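Local coordinates for OxsB protein (Bacillus megaterium, PDB 5UL3) that uses cobalamin, a [4Fe-4S] cluster and S-adenosylmethionine to contract the sugar ring of dAMP oxidatively into an oxetane aldehyde on the way to oxetanocin A, at residues Ser184-Gln189 with Gly216-Ser221. Numbering follows the deposited sequence.
With EDO (1,2-ethanediol), chain B.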
ATOM      1  N   SER A 184       0.635   8.117  12.960  1.00 26.62           N
ATOM      2  CA  SER A 184       0.116   7.028  12.135  1.00 25.01           C
ATOM      3  C   SER A 184       0.804   5.732  12.569  1.00 25.72           C
ATOM      4  O   SER A 184       2.032   5.614  12.464  1.00 27.69           O
ATOM      5  CB  SER A 184       0.370   7.326  10.655  1.00 28.97           C
ATOM      6  OG  SER A 184      -0.330   6.420   9.813  1.00 25.27           O
ATOM      7  N   VAL A 185       0.022   4.773  13.063  1.00 24.58           N
ATOM      8  CA  VAL A 185       0.537   3.580  13.734  1.00 26.22           C
ATOM      9  C   VAL A 185       0.128   2.370  12.899  1.00 26.98           C
ATOM     10  O   VAL A 185      -1.060   2.033  12.823  1.00 29.65           O
ATOM     11  CB  VAL A 185       0.010   3.447  15.170  1.00 29.87           C
ATOM     12  CG1 VAL A 185       0.584   2.189  15.829  1.00 31.20           C
ATOM     13  CG2 VAL A 185       0.350   4.689  15.989  1.00 33.52           C
ATOM     14  N   ASN A 186       1.103   1.723  12.279  1.00 29.46           N
ATOM     15  CA  ASN A 186       0.890   0.630  11.349  1.00 29.56           C
ATOM     16  C   ASN A 186       1.362  -0.682  11.965  1.00 34.87           C
ATOM     17  O   ASN A 186       1.907  -0.704  13.072  1.00 31.55           O
ATOM     18  CB  ASN A 186       1.620   0.914  10.039  1.00 26.52           C
ATOM     19  CG  ASN A 186       0.809   0.509   8.847  1.00 37.17           C
ATOM     20  OD1 ASN A 186       0.086  -0.486   8.894  1.00 32.93           O
ATOM     21  ND2 ASN A 186       0.880   1.294   7.783  1.00 41.98           N
ATOM     22  N   PHE A 187       1.124  -1.781  11.233  1.00 27.25           N
ATOM     23  CA  PHE A 187       1.582  -3.108  11.644  1.00 28.72           C
ATOM     24  C   PHE A 187       3.024  -3.077  12.129  1.00 27.88           C
ATOM     25  O   PHE A 187       3.906  -2.527  11.462  1.00 32.47           O
ATOM     26  CB  PHE A 187       1.473  -4.095  10.477  1.00 32.35           C
ATOM     27  CG  PHE A 187       0.063  -4.400  10.066  1.00 30.04           C
ATOM     28  CD1 PHE A 187      -0.704  -5.297  10.799  1.00 37.41           C
ATOM     29  CD2 PHE A 187      -0.497  -3.804   8.947  1.00 37.34           C
ATOM     30  CE1 PHE A 187      -2.007  -5.586  10.432  1.00 37.82           C
ATOM     31  CE2 PHE A 187      -1.812  -4.101   8.568  1.00 31.96           C
ATOM     32  CZ  PHE A 187      -2.557  -4.993   9.313  1.00 35.95           C
ATOM     33  N   GLY A 188       3.258  -3.698  13.282  1.00 33.06           N
ATOM     34  CA  GLY A 188       4.596  -3.839  13.823  1.00 33.51           C
ATOM     35  C   GLY A 188       5.128  -2.624  14.545  1.00 37.70           C
ATOM     36  O   GLY A 188       6.292  -2.638  14.971  1.00 36.68           O
ATOM     37  N   GLN A 189       4.326  -1.572  14.695  1.00 36.24           N
ATOM     38  CA  GLN A 189       4.805  -0.311  15.241  1.00 33.73           C
ATOM     39  C   GLN A 189       4.294  -0.031  16.650  1.00 31.22           C
ATOM     40  O   GLN A 189       4.431   1.102  17.121  1.00 34.57           O
ATOM     41  CB  GLN A 189       4.413   0.841  14.307  1.00 31.78           C
ATOM     42  CG  GLN A 189       5.110   0.782  12.955  1.00 30.16           C
ATOM     43  CD  GLN A 189       4.575   1.797  11.962  1.00 34.32           C
ATOM     44  OE1 GLN A 189       3.637   2.544  12.253  1.00 32.61           O
ATOM     45  NE2 GLN A 189       5.181   1.834  10.783  1.00 33.71           N
ATOM     46  N   GLY A 216      -3.849   7.237  14.614  1.00 25.10           N
ATOM     47  CA  GLY A 216      -4.725   6.704  13.581  1.00 25.10           C
ATOM     48  C   GLY A 216      -4.070   5.554  12.852  1.00 27.27           C
ATOM     49  O   GLY A 216      -2.992   5.090  13.253  1.00 24.28           O
ATOM     50  N   ASN A 217      -4.694   5.139  11.747  1.00 25.18           N
ATOM     51  CA  ASN A 217      -4.354   3.940  10.986  1.00 24.99           C
ATOM     52  C   ASN A 217      -4.817   2.678  11.719  1.00 24.61           C
ATOM     53  O   ASN A 217      -5.431   2.741  12.793  1.00 25.39           O
ATOM     54  CB  ASN A 217      -2.861   3.863  10.650  1.00 22.44           C
ATOM     55  CG  ASN A 217      -2.598   3.279   9.261  1.00 29.50           C
ATOM     56  OD1 ASN A 217      -3.411   2.510   8.729  1.00 27.78           O
ATOM     57  ND2 ASN A 217      -1.462   3.646   8.670  1.00 31.22           N
ATOM     58  N   VAL A 218      -4.544   1.523  11.118  1.00 25.91           N
ATOM     59  CA  VAL A 218      -5.342   0.328  11.401  1.00 28.18           C
ATOM     60  C   VAL A 218      -5.040  -0.288  12.775  1.00 27.77           C
ATOM     61  O   VAL A 218      -5.930  -0.891  13.390  1.00 29.30           O
ATOM     62  CB  VAL A 218      -5.137  -0.699  10.273  1.00 27.03           C
ATOM     63  CG1 VAL A 218      -3.702  -1.187  10.252  1.00 27.22           C
ATOM     64  CG2 VAL A 218      -6.147  -1.849  10.409  1.00 31.48           C
ATOM     65  N   ILE A 219      -3.826  -0.131  13.293  1.00 26.51           N
ATOM     66  CA  ILE A 219      -3.442  -0.839  14.521  1.00 30.07           C
ATOM     67  C   ILE A 219      -4.214  -0.306  15.731  1.00 31.37           C
ATOM     68  O   ILE A 219      -4.842  -1.113  16.435  1.00 30.28           O
ATOM     69  CB  ILE A 219      -1.913  -0.803  14.719  1.00 26.25           C
ATOM     70  CG1 ILE A 219      -1.231  -1.786  13.761  1.00 33.32           C
ATOM     71  CG2 ILE A 219      -1.523  -1.129  16.150  1.00 31.10           C
ATOM     72  CD1 ILE A 219      -1.829  -3.178  13.801  1.00 31.65           C
ATOM     73  N   PRO A 220      -4.249   1.009  16.017  1.00 30.28           N
ATOM     74  CA  PRO A 220      -5.103   1.468  17.135  1.00 28.12           C
ATOM     75  C   PRO A 220      -6.589   1.375  16.846  1.00 30.05           C
ATOM     76  O   PRO A 220      -7.385   1.203  17.781  1.00 32.34           O
ATOM     77  CB  PRO A 220      -4.667   2.930  17.347  1.00 31.18           C
ATOM     78  CG  PRO A 220      -4.082   3.340  16.052  1.00 30.10           C
ATOM     79  CD  PRO A 220      -3.432   2.111  15.472  1.00 27.41           C
ATOM     80  N   SER A 221      -6.999   1.509  15.580  1.00 29.74           N
ATOM     81  CA  SER A 221      -8.407   1.332  15.231  1.00 29.74           C
ATOM     82  C   SER A 221      -8.902  -0.053  15.625  1.00 31.70           C
ATOM     83  O   SER A 221     -10.018  -0.208  16.141  1.00 31.45           O
ATOM     84  CB  SER A 221      -8.603   1.541  13.731  1.00 25.61           C
ATOM     85  OG  SER A 221      -9.975   1.410  13.374  1.00 29.45           O
TER
HETATM   86  C1  EDO B 826     -13.083   0.657  12.788  1.00 48.85           C
HETATM   87  O1  EDO B 826     -12.109  -0.398  12.929  1.00 46.84           O
HETATM   88  C2  EDO B 826     -13.759   0.940  14.131  1.00 49.62           C
HETATM   89  O2  EDO B 826     -12.796   1.195  15.162  1.00 57.95           O
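Ser184 and Gly216 run side by side as a parallel bridge, and the last backbone bond between them is a nearly straight one from Val185 N to Gly216 O (3.0 Å). Beyond it the chains leave the sheet: residues 184-189 pass through a type II turn, Asn186 to Gln189, while 216-221 passes through the N-cap Asn217 into helix 218-222. Gly188 takes the positive phi at the third position of the turn, which suits glycine, and the Gln189 side chain curls back so that OE1 accepts from Asn186 N.

Ser184 OG lies anti to its backbone N (chi1 -169°), where it receives a bond from Asn217 ND2 (3.2 Å) and hydrogen-bonds N3B of cobalamin. A small hydroxyl suits this place, since it can serve the cofactor and a neighbouring amide together. Asparagine suits position 217, where phi is positive (74°), a value it tolerates better than most residues. Asn217 OD1 and Asn186 OD1 each accept a bond, sharply bent at the oxygen, from the next residue's N-H, Val218 N and Phe187 N.

Beyond these polar groups the contact is apolar. Ile219 lays CG1 against the backbone of Asn186, 3.3 Å from its carbonyl carbon, and its CD1 reaches Phe187 CD1 at 3.8 Å. On another branch, Ile219 CG2 meets Val185 CG1, the two side chains crossing at about a right angle. Pro220 brings CD to 3.7 Å from Val185 CB, its compact ring fitting the first turn of a helix, where no backbone N-H is needed. Val218 CG1 touches the Phe187 ring at CE2 (3.9 Å).

Both segments follow the C-terminal ends of neighbouring parallel strands, 180-184 and 212-216, in the Rossmann fold, the usual cofactor edge, with Ser184, Phe187, Gly216 and Asn217 lining the cobalamin pocket. Ser139 of helix 138-149 touches Ser184 and Asn217, and Val215 of strand 212-216 packs against Val185 and Pro220.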